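Local coordinates for motility-associated killing factor MakB (Vibrio cholerae serotype O1, PDB 6W1W), which probably acts as one component of a three-part cytotoxin that structurally resembles the alpha-pore-forming toxins, at residues R162-S173 with V235-Q246; Y192-G202 with P337-L348. One frame throughout, in Å; residues are numbered along the deposited sequence.

How the contacts relate
Starting from the N terminus, the chain enters residues 162-173 in helix 157-176, turns into strand 193-203 and its antiparallel neighbour 209-220, and comes back in helix 233-245, where contact 1 closes a loop of 61 residues. Contact 2 begins inside that loop, at 192-202, but is completed only after helices 251-270, 276-302 and 316-333, by 337-348. The segments therefore alternate along the chain, and the two contacts cross. Their centres lie about 17 Å apart, yet they touch: Thr347 packs on Leu170 and Leu239, Tyr201 meets Ile167, and Gln246 NE2 makes a weak hydrogen bond to Gly202 O. Together they tie a helix pair to the four-stranded sheet.

Contact 1 (R162-S173 with V235-Q246); sequences RIATEIGSLSQS and VQQDLDKLTQLQ
Ile163 faces Leu245 at one end and Ser173 faces Val235 at the other, as expected for helices whose axes run nearly antiparallel at 162° and approach to 8.9 Å. The backbones are nearest, among the register pairs, at Leu170 and Asp238, whose CA atoms are 5.2 Å apart. Four side chains act as knobs, two from each helix. Leu170 enters the hole lined by Val235, Asp238, Leu239 and Leu242; with CG anti to the backbone N (chi1 167°), it brings CD1 within 4.0 Å of Val235 CG1. Leu242 answers from the other helix, settling among Ile163, Glu166, Ile167 and Leu170, with CD2 3.8 Å from Ile167 CG1. Beyond it, Ile163 and Leu245 run alongside in opposite senses, Ile163 CG1 lying 3.8 Å from Leu245 CB. The remaining two knobs are acidic. Glu166 fits among Asp238, Lys241, Leu242 and Leu245, while Asp238 fits among Glu166, Ser169, Leu170 and Ser173. Their side chains meet nearly perpendicular, with carboxylate planes 53° apart, and the two carboxylates come close with no hydrogen bond assigned between them. The aliphatic part of Lys241 crosses the Glu166 carboxylate, but Lys241 NZ stays 5.4 Å from Glu166 OE2, too far for a salt bridge. Ser173 OG donates to Leu170 O at 3.3 Å from above the carbonyl plane, and no hydrogen bond joins residues 162-173 to 235-246. Ile163 and Ile167 also reach helix 251-270. Reciprocal insertion on an antiparallel pair is knobs-into-holes packing of the coiled-coil kind, here joining the helical bundle to the sheet-bearing part of the fold.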
loop_
_atom_site.group_PDB
_atom_site.type_symbol
_atom_site.label_atom_id
_atom_site.label_comp_id
_atom_site.label_asym_id
_atom_site.label_seq_id
_atom_site.Cartn_x
_atom_site.Cartn_y
_atom_site.Cartn_z
ATOM N N ARG A 162 -22.814 5.759 17.356
ATOM C CA ARG A 162 -22.169 4.719 18.153
ATOM C C ARG A 162 -21.878 3.480 17.319
ATOM O O ARG A 162 -20.810 2.870 17.452
ATOM C CB ARG A 162 -23.040 4.360 19.357
ATOM C CG ARG A 162 -23.361 5.535 20.261
ATOM C CD ARG A 162 -24.074 5.100 21.529
ATOM N NE ARG A 162 -24.812 6.208 22.126
ATOM C CZ ARG A 162 -26.138 6.309 22.121
ATOM N NH1 ARG A 162 -26.875 5.356 21.565
ATOM N NH2 ARG A 162 -26.726 7.361 22.685
ATOM N N ILE A 163 -22.814 3.091 16.452
ATOM C CA ILE A 163 -22.600 1.907 15.628
ATOM C C ILE A 163 -21.478 2.147 14.625
ATOM O O ILE A 163 -20.652 1.261 14.375
ATOM C CB ILE A 163 -23.908 1.498 14.932
ATOM C CG1 ILE A 163 -24.956 1.095 15.968
ATOM C CG2 ILE A 163 -23.659 0.359 13.955
ATOM C CD1 ILE A 163 -26.266 0.667 15.361
ATOM N N ALA A 164 -21.423 3.343 14.037
ATOM C CA ALA A 164 -20.353 3.642 13.088
ATOM C C ALA A 164 -19.006 3.786 13.788
ATOM O O ALA A 164 -17.969 3.425 13.215
ATOM C CB ALA A 164 -20.683 4.906 12.294
ATOM N N THR A 165 -19.002 4.298 15.023
ATOM C CA THR A 165 -17.756 4.443 15.771
ATOM C C THR A 165 -17.226 3.097 16.244
ATOM O O THR A 165 -16.005 2.907 16.332
ATOM C CB THR A 165 -17.957 5.374 16.971
ATOM O OG1 THR A 165 -18.675 6.545 16.561
ATOM C CG2 THR A 165 -16.619 5.789 17.565
ATOM N N GLU A 166 -18.123 2.155 16.543
ATOM C CA GLU A 166 -17.696 0.838 17.003
ATOM C C GLU A 166 -17.116 0.018 15.861
ATOM O O GLU A 166 -16.101 -0.670 16.033
ATOM C CB GLU A 166 -18.871 0.102 17.647
ATOM C CG GLU A 166 -18.466 -0.876 18.727
ATOM C CD GLU A 166 -17.415 -0.292 19.650
ATOM O OE1 GLU A 166 -16.380 -0.955 19.869
ATOM O OE2 GLU A 166 -17.611 0.841 20.141
ATOM N N ILE A 167 -17.756 0.074 14.691
ATOM C CA ILE A 167 -17.233 -0.603 13.510
ATOM C C ILE A 167 -15.852 -0.061 13.163
ATOM O O ILE A 167 -14.953 -0.810 12.756
ATOM C CB ILE A 167 -18.225 -0.452 12.342
ATOM C CG1 ILE A 167 -19.513 -1.220 12.641
ATOM C CG2 ILE A 167 -17.605 -0.924 11.041
ATOM C CD1 ILE A 167 -20.674 -0.856 11.732
ATOM N N GLY A 168 -15.658 1.249 13.335
ATOM C CA GLY A 168 -14.346 1.831 13.116
ATOM C C GLY A 168 -13.356 1.493 14.207
ATOM O O GLY A 168 -12.151 1.401 13.951
ATOM N N SER A 169 -13.838 1.314 15.436
ATOM C CA SER A 169 -12.956 0.857 16.506
ATOM C C SER A 169 -12.592 -0.612 16.319
ATOM O O SER A 169 -11.426 -0.995 16.474
ATOM C CB SER A 169 -13.616 1.088 17.863
ATOM O OG SER A 169 -12.666 1.033 18.912
ATOM N N LEU A 170 -13.577 -1.444 15.963
ATOM C CA LEU A 170 -13.302 -2.844 15.661
ATOM C C LEU A 170 -12.276 -2.985 14.540
ATOM O O LEU A 170 -11.367 -3.816 14.625
ATOM C CB LEU A 170 -14.603 -3.564 15.300
ATOM C CG LEU A 170 -14.537 -4.954 14.655
ATOM C CD1 LEU A 170 -13.738 -5.924 15.502
ATOM C CD2 LEU A 170 -15.940 -5.501 14.402
ATOM N N SER A 171 -12.406 -2.185 13.479
ATOM C CA SER A 171 -11.477 -2.316 12.361
ATOM C C SER A 171 -10.074 -1.860 12.752
ATOM O O SER A 171 -9.080 -2.443 12.303
ATOM C CB SER A 171 -11.995 -1.541 11.147
ATOM O OG SER A 171 -11.172 -1.756 10.007
ATOM N N GLN A 172 -9.970 -0.842 13.608
ATOM C CA GLN A 172 -8.662 -0.324 13.999
ATOM C C GLN A 172 -7.942 -1.214 15.007
ATOM O O GLN A 172 -6.706 -1.210 15.043
ATOM C CB GLN A 172 -8.790 1.088 14.570
ATOM C CG GLN A 172 -7.449 1.767 14.814
ATOM C CD GLN A 172 -7.595 3.162 15.376
ATOM O OE1 GLN A 172 -6.923 3.531 16.338
ATOM N NE2 GLN A 172 -8.474 3.952 14.772
ATOM N N SER A 173 -8.675 -1.976 15.824
ATOM C CA SER A 173 -8.010 -2.875 16.763
ATOM C C SER A 173 -7.484 -4.123 16.061
ATOM O O SER A 173 -6.419 -4.633 16.433
ATOM C CB SER A 173 -8.948 -3.247 17.920
ATOM O OG SER A 173 -9.931 -4.193 17.541
ATOM N N VAL A 235 -10.335 -6.976 20.324
ATOM C CA VAL A 235 -11.230 -7.336 19.228
ATOM C C VAL A 235 -12.534 -7.902 19.772
ATOM O O VAL A 235 -13.622 -7.584 19.276
ATOM C CB VAL A 235 -10.538 -8.328 18.275
ATOM C CG1 VAL A 235 -11.504 -8.783 17.189
ATOM C CG2 VAL A 235 -9.292 -7.705 17.667
ATOM N N GLN A 236 -12.450 -8.740 20.804
ATOM C CA GLN A 236 -13.651 -9.323 21.385
ATOM C C GLN A 236 -14.465 -8.321 22.194
ATOM O O GLN A 236 -15.672 -8.524 22.370
ATOM C CB GLN A 236 -13.279 -10.525 22.251
ATOM C CG GLN A 236 -13.251 -11.843 21.495
ATOM C CD GLN A 236 -14.632 -12.285 21.040
ATOM O OE1 GLN A 236 -15.650 -11.706 21.432
ATOM N NE2 GLN A 236 -14.673 -13.319 20.205
ATOM N N GLN A 237 -13.842 -7.246 22.679
ATOM C CA GLN A 237 -14.587 -6.211 23.391
ATOM C C GLN A 237 -15.297 -5.267 22.434
ATOM O O GLN A 237 -16.366 -4.738 22.768
ATOM C CB GLN A 237 -13.655 -5.419 24.313
ATOM C CG GLN A 237 -13.083 -6.233 25.472
ATOM C CD GLN A 237 -12.034 -5.468 26.262
ATOM O OE1 GLN A 237 -12.011 -4.235 26.256
ATOM N NE2 GLN A 237 -11.157 -6.197 26.940
ATOM N N ASP A 238 -14.717 -5.036 21.251
ATOM C CA ASP A 238 -15.399 -4.271 20.213
ATOM C C ASP A 238 -16.486 -5.099 19.543
ATOM O O ASP A 238 -17.560 -4.577 19.224
ATOM C CB ASP A 238 -14.392 -3.769 19.177
ATOM C CG ASP A 238 -13.429 -2.743 19.749
ATOM O OD1 ASP A 238 -13.794 -2.082 20.747
ATOM O OD2 ASP A 238 -12.315 -2.590 19.203
ATOM N N LEU A 239 -16.228 -6.393 19.331
ATOM C CA LEU A 239 -17.243 -7.275 18.763
ATOM C C LEU A 239 -18.480 -7.354 19.650
ATOM O O LEU A 239 -19.611 -7.320 19.154
ATOM C CB LEU A 239 -16.660 -8.671 18.546
ATOM C CG LEU A 239 -15.996 -8.956 17.198
ATOM C CD1 LEU A 239 -15.033 -10.135 17.304
ATOM C CD2 LEU A 239 -17.056 -9.223 16.143
ATOM N N ASP A 240 -18.288 -7.475 20.966
ATOM C CA ASP A 240 -19.434 -7.606 21.863
ATOM C C ASP A 240 -20.166 -6.282 22.018
ATOM O O ASP A 240 -21.400 -6.254 22.070
ATOM C CB ASP A 240 -18.985 -8.135 23.227
ATOM C CG ASP A 240 -18.802 -9.643 23.242
ATOM O OD1 ASP A 240 -19.022 -10.287 22.195
ATOM O OD2 ASP A 240 -18.439 -10.184 24.308
ATOM N N LYS A 241 -19.424 -5.175 22.092
ATOM C CA LYS A 241 -20.048 -3.860 22.201
ATOM C C LYS A 241 -20.931 -3.572 20.991
ATOM O O LYS A 241 -21.998 -2.957 21.121
ATOM C CB LYS A 241 -18.964 -2.792 22.353
ATOM C CG LYS A 241 -19.438 -1.457 22.900
ATOM C CD LYS A 241 -18.277 -0.473 22.960
ATOM C CE LYS A 241 -18.448 0.554 24.069
ATOM N NZ LYS A 241 -18.227 -0.029 25.434
ATOM N N LEU A 242 -20.507 -4.027 19.807
ATOM C CA LEU A 242 -21.266 -3.777 18.587
ATOM C C LEU A 242 -22.601 -4.513 18.606
ATOM O O LEU A 242 -23.643 -3.931 18.286
ATOM C CB LEU A 242 -20.437 -4.180 17.368
ATOM C CG LEU A 242 -21.043 -3.874 15.996
ATOM C CD1 LEU A 242 -21.403 -2.402 15.880
ATOM C CD2 LEU A 242 -20.096 -4.280 14.875
ATOM N N THR A 243 -22.587 -5.798 18.982
ATOM C CA THR A 243 -23.822 -6.573 19.081
ATOM C C THR A 243 -24.871 -5.849 19.915
ATOM O O THR A 243 -26.061 -5.845 19.574
ATOM C CB THR A 243 -23.525 -7.948 19.688
ATOM O OG1 THR A 243 -22.699 -8.706 18.793
ATOM C CG2 THR A 243 -24.815 -8.715 19.961
ATOM N N GLN A 244 -24.442 -5.223 21.012
ATOM C CA GLN A 244 -25.370 -4.488 21.861
ATOM C C GLN A 244 -25.910 -3.256 21.151
ATOM O O GLN A 244 -27.104 -2.948 21.249
ATOM C CB GLN A 244 -24.677 -4.087 23.165
ATOM C CG GLN A 244 -25.414 -4.503 24.425
ATOM C CD GLN A 244 -25.629 -5.999 24.496
ATOM O OE1 GLN A 244 -26.690 -6.463 24.912
ATOM N NE2 GLN A 244 -24.620 -6.766 24.090
ATOM N N LEU A 245 -25.047 -2.542 20.430
ATOM C CA LEU A 245 -25.471 -1.296 19.804
ATOM C C LEU A 245 -26.442 -1.544 18.652
ATOM O O LEU A 245 -27.385 -0.769 18.455
ATOM C CB LEU A 245 -24.248 -0.519 19.324
ATOM C CG LEU A 245 -23.303 -0.047 20.435
ATOM C CD1 LEU A 245 -22.032 0.567 19.870
ATOM C CD2 LEU A 245 -24.010 0.941 21.339
ATOM N N GLN A 246 -26.238 -2.624 17.890
ATOM C CA GLN A 246 -27.062 -2.909 16.718
ATOM C C GLN A 246 -28.430 -3.465 17.092
ATOM O O GLN A 246 -29.123 -4.037 16.247
ATOM C CB GLN A 246 -26.362 -3.897 15.786
ATOM C CG GLN A 246 -25.238 -3.330 14.955
ATOM C CD GLN A 246 -24.714 -4.362 13.989
ATOM O OE1 GLN A 246 -23.506 -4.495 13.789
ATOM N NE2 GLN A 246 -25.626 -5.116 13.390
#

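Contact 2 (Y192-G202 with P337-L348); sequences YIQSMVTISYG and PNVGKPVLVNTL
Ser200 O is gripped twice by Thr347, by N at 3.2 Å and by OG1 at 3.3 Å, both from the same face of the carbonyl plane. Thr347 chi1, 73°, sets OG1 between its backbone N and carbonyl carbon, which lets hydroxyl and amide share one acceptor. Upstream the parallel ladder continues: Val345 N donates to Thr198 O at an N-H...O angle of 161°, and Ser200 N returns to Val345 O. Further back, Gln194 N bonds Asn338 O at 2.9 Å, and Gly340 N bonds Gln194 O. Between Gln194 and Val197 the register slips by one residue, which Gly340 to Pro342 take up. Val197 and Val343 are neighbours on the face packed against helix 225-230 and, further along, helix 157-176; there Val197 CG1 also meets Val345 CG2 at 3.8 Å. On the other face Leu344 CD1 reaches across to Thr198 CG2 at 3.9 Å and to Ser200 CB at 3.7 Å. Strand 209-220 flanks residues 192-202 on their far edge. This is the central parallel pair of a mixed four-stranded sheet, its ladder interrupted once and its strands linked by a long, largely helical excursion.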
loop_
_atom_site.group_PDB
_atom_site.type_symbol
_atom_site.label_atom_id
_atom_site.label_comp_id
_atom_site.label_asym_id
_atom_site.label_seq_id
_atom_site.Cartn_x
_atom_site.Cartn_y
_atom_site.Cartn_z
ATOM N N TYR A 192 7.434 -11.923 5.851
ATOM C CA TYR A 192 6.108 -11.480 6.251
ATOM C C TYR A 192 5.039 -12.435 5.721
ATOM O O TYR A 192 5.262 -13.204 4.783
ATOM C CB TYR A 192 5.854 -10.049 5.763
ATOM C CG TYR A 192 6.559 -8.998 6.598
ATOM C CD1 TYR A 192 5.841 -8.063 7.336
ATOM C CD2 TYR A 192 7.944 -8.958 6.670
ATOM C CE1 TYR A 192 6.489 -7.109 8.113
ATOM C CE2 TYR A 192 8.597 -8.012 7.441
ATOM C CZ TYR A 192 7.869 -7.091 8.159
ATOM O OH TYR A 192 8.537 -6.160 8.923
ATOM N N ILE A 193 3.869 -12.387 6.352
ATOM C CA ILE A 193 2.738 -13.230 5.992
ATOM C C ILE A 193 1.531 -12.338 5.758
ATOM O O ILE A 193 1.154 -11.553 6.635
ATOM C CB ILE A 193 2.431 -14.281 7.077
ATOM C CG1 ILE A 193 3.540 -15.332 7.124
ATOM C CG2 ILE A 193 1.072 -14.927 6.831
ATOM C CD1 ILE A 193 3.280 -16.453 8.103
ATOM N N GLN A 194 0.927 -12.464 4.581
ATOM C CA GLN A 194 -0.229 -11.669 4.187
ATOM C C GLN A 194 -1.461 -12.565 4.179
ATOM O O GLN A 194 -1.527 -13.527 3.404
ATOM C CB GLN A 194 0.002 -11.032 2.814
ATOM C CG GLN A 194 -1.205 -10.318 2.227
ATOM C CD GLN A 194 -0.858 -9.537 0.974
ATOM O OE1 GLN A 194 0.284 -9.110 0.796
ATOM N NE2 GLN A 194 -1.839 -9.351 0.094
ATOM N N SER A 195 -2.424 -12.257 5.044
ATOM C CA SER A 195 -3.664 -13.013 5.151
ATOM C C SER A 195 -4.845 -12.067 5.010
ATOM O O SER A 195 -4.820 -10.948 5.534
ATOM C CB SER A 195 -3.751 -13.758 6.489
ATOM O OG SER A 195 -2.478 -14.217 6.923
ATOM N N MET A 196 -5.885 -12.519 4.312
ATOM C CA MET A 196 -7.054 -11.690 4.043
ATOM C C MET A 196 -8.065 -11.842 5.173
ATOM O O MET A 196 -8.532 -12.953 5.451
ATOM C CB MET A 196 -7.683 -12.058 2.697
ATOM C CG MET A 196 -6.814 -11.740 1.485
ATOM S SD MET A 196 -6.203 -10.036 1.452
ATOM C CE MET A 196 -7.735 -9.109 1.401
ATOM N N VAL A 197 -8.408 -10.730 5.812
ATOM C CA VAL A 197 -9.345 -10.725 6.929
ATOM C C VAL A 197 -10.659 -10.144 6.418
ATOM O O VAL A 197 -10.798 -8.929 6.253
ATOM C CB VAL A 197 -8.803 -9.933 8.121
ATOM C CG1 VAL A 197 -9.791 -9.974 9.272
ATOM C CG2 VAL A 197 -7.461 -10.477 8.536
ATOM N N THR A 198 -11.625 -11.020 6.167
ATOM C CA THR A 198 -12.980 -10.602 5.841
ATOM C C THR A 198 -13.742 -10.298 7.126
ATOM O O THR A 198 -13.830 -11.149 8.017
ATOM C CB THR A 198 -13.692 -11.694 5.051
ATOM O OG1 THR A 198 -12.878 -12.094 3.944
ATOM C CG2 THR A 198 -15.038 -11.192 4.552
ATOM N N ILE A 199 -14.282 -9.088 7.228
ATOM C CA ILE A 199 -15.224 -8.718 8.281
ATOM C C ILE A 199 -16.599 -8.606 7.638
ATOM O O ILE A 199 -16.787 -7.825 6.696
ATOM C CB ILE A 199 -14.838 -7.399 8.964
ATOM C CG1 ILE A 199 -13.367 -7.403 9.371
ATOM C CG2 ILE A 199 -15.726 -7.143 10.171
ATOM C CD1 ILE A 199 -12.911 -6.080 9.952
ATOM N N SER A 200 -17.563 -9.368 8.147
ATOM C CA SER A 200 -18.881 -9.459 7.528
ATOM C C SER A 200 -19.930 -8.916 8.488
ATOM O O SER A 200 -20.239 -9.547 9.504
ATOM C CB SER A 200 -19.205 -10.899 7.124
ATOM O OG SER A 200 -20.013 -11.541 8.092
ATOM N N TYR A 201 -20.480 -7.757 8.155
ATOM C CA TYR A 201 -21.505 -7.116 8.959
ATOM C C TYR A 201 -22.883 -7.571 8.492
ATOM O O TYR A 201 -23.037 -8.201 7.440
ATOM C CB TYR A 201 -21.380 -5.593 8.872
ATOM C CG TYR A 201 -19.995 -5.084 9.212
ATOM C CD1 TYR A 201 -18.992 -5.025 8.244
ATOM C CD2 TYR A 201 -19.684 -4.671 10.496
ATOM C CE1 TYR A 201 -17.716 -4.569 8.553
ATOM C CE2 TYR A 201 -18.417 -4.217 10.815
ATOM C CZ TYR A 201 -17.435 -4.165 9.845
ATOM O OH TYR A 201 -16.175 -3.710 10.176
ATOM N N GLY A 202 -23.890 -7.240 9.295
ATOM C CA GLY A 202 -25.266 -7.604 9.010
ATOM C C GLY A 202 -26.211 -6.736 9.812
ATOM O O GLY A 202 -25.804 -6.006 10.717
ATOM N N PRO A 337 4.666 -12.432 -1.546
ATOM C CA PRO A 337 4.477 -12.637 -0.108
ATOM C C PRO A 337 3.831 -13.982 0.180
ATOM O O PRO A 337 3.083 -14.529 -0.636
ATOM C CB PRO A 337 3.561 -11.478 0.302
ATOM C CG PRO A 337 2.808 -11.147 -0.948
ATOM C CD PRO A 337 3.770 -11.390 -2.084
ATOM N N ASN A 338 4.145 -14.524 1.353
ATOM C CA ASN A 338 3.534 -15.776 1.774
ATOM C C ASN A 338 2.058 -15.549 2.069
ATOM O O ASN A 338 1.692 -14.614 2.789
ATOM C CB ASN A 338 4.249 -16.332 3.003
ATOM C CG ASN A 338 5.752 -16.414 2.816
ATOM O OD1 ASN A 338 6.373 -15.509 2.257
ATOM N ND2 ASN A 338 6.345 -17.509 3.281
ATOM N N VAL A 339 1.208 -16.396 1.503
ATOM C CA VAL A 339 -0.233 -16.243 1.647
ATOM C C VAL A 339 -0.682 -17.114 2.815
ATOM O O VAL A 339 -0.648 -18.344 2.735
ATOM C CB VAL A 339 -0.972 -16.608 0.356
ATOM C CG1 VAL A 339 -2.387 -16.047 0.375
ATOM C CG2 VAL A 339 -0.204 -16.098 -0.850
ATOM N N GLY A 340 -1.085 -16.467 3.906
ATOM C CA GLY A 340 -1.645 -17.164 5.042
ATOM C C GLY A 340 -3.095 -17.547 4.816
ATOM O O GLY A 340 -3.720 -17.199 3.815
ATOM N N LYS A 341 -3.633 -18.285 5.774
ATOM C CA LYS A 341 -5.021 -18.713 5.674
ATOM C C LYS A 341 -5.939 -17.541 6.004
ATOM O O LYS A 341 -5.719 -16.852 7.009
ATOM C CB LYS A 341 -5.291 -19.889 6.608
ATOM C CG LYS A 341 -4.352 -21.071 6.403
ATOM C CD LYS A 341 -4.928 -22.344 6.999
ATOM C CE LYS A 341 -4.026 -23.542 6.746
ATOM N NZ LYS A 341 -4.668 -24.817 7.182
ATOM N N PRO A 342 -6.952 -17.268 5.188
ATOM C CA PRO A 342 -7.857 -16.153 5.482
ATOM C C PRO A 342 -8.730 -16.462 6.683
ATOM O O PRO A 342 -8.991 -17.619 7.016
ATOM C CB PRO A 342 -8.694 -16.032 4.208
ATOM C CG PRO A 342 -8.687 -17.417 3.641
ATOM C CD PRO A 342 -7.320 -17.967 3.945
ATOM N N VAL A 343 -9.187 -15.400 7.339
ATOM C CA VAL A 343 -10.024 -15.513 8.528
ATOM C C VAL A 343 -11.223 -14.586 8.365
ATOM O O VAL A 343 -11.064 -13.421 7.985
ATOM C CB VAL A 343 -9.232 -15.190 9.813
ATOM C CG1 VAL A 343 -7.923 -14.493 9.478
ATOM C CG2 VAL A 343 -10.060 -14.343 10.766
ATOM N N LEU A 344 -12.420 -15.110 8.633
ATOM C CA LEU A 344 -13.659 -14.348 8.539
ATOM C C LEU A 344 -14.109 -13.938 9.939
ATOM O O LEU A 344 -14.394 -14.798 10.781
ATOM C CB LEU A 344 -14.744 -15.166 7.837
ATOM C CG LEU A 344 -16.205 -14.734 8.018
ATOM C CD1 LEU A 344 -16.447 -13.321 7.507
ATOM C CD2 LEU A 344 -17.143 -15.712 7.331
ATOM N N VAL A 345 -14.192 -12.631 10.176
ATOM C CA VAL A 345 -14.699 -12.076 11.427
ATOM C C VAL A 345 -16.184 -11.786 11.216
ATOM O O VAL A 345 -16.562 -10.721 10.724
ATOM C CB VAL A 345 -13.929 -10.819 11.846
ATOM C CG1 VAL A 345 -14.388 -10.348 13.212
ATOM C CG2 VAL A 345 -12.436 -11.079 11.841
ATOM N N ASN A 346 -17.034 -12.731 11.608
ATOM C CA ASN A 346 -18.479 -12.631 11.411
ATOM C C ASN A 346 -19.101 -11.925 12.617
ATOM O O ASN A 346 -19.215 -12.514 13.696
ATOM C CB ASN A 346 -19.068 -14.027 11.215
ATOM C CG ASN A 346 -20.534 -14.008 10.809
ATOM O OD1 ASN A 346 -21.278 -13.084 11.136
ATOM N ND2 ASN A 346 -20.959 -15.053 10.097
ATOM N N THR A 347 -19.532 -10.673 12.430
ATOM C CA THR A 347 -20.012 -9.870 13.551
ATOM C C THR A 347 -21.476 -10.109 13.900
ATOM O O THR A 347 -21.895 -9.756 15.009
ATOM C CB THR A 347 -19.810 -8.374 13.280
ATOM O OG1 THR A 347 -20.754 -7.927 12.300
ATOM C CG2 THR A 347 -18.393 -8.103 12.790
ATOM N N LEU A 348 -22.271 -10.681 12.998
ATOM C CA LEU A 348 -23.632 -11.039 13.377
ATOM C C LEU A 348 -23.697 -12.372 14.113
ATOM O O LEU A 348 -24.791 -12.799 14.498
ATOM C CB LEU A 348 -24.557 -11.054 12.147
ATOM C CG LEU A 348 -24.268 -11.951 10.939
ATOM C CD1 LEU A 348 -25.477 -12.817 10.618
ATOM C CD2 LEU A 348 -23.870 -11.126 9.719
#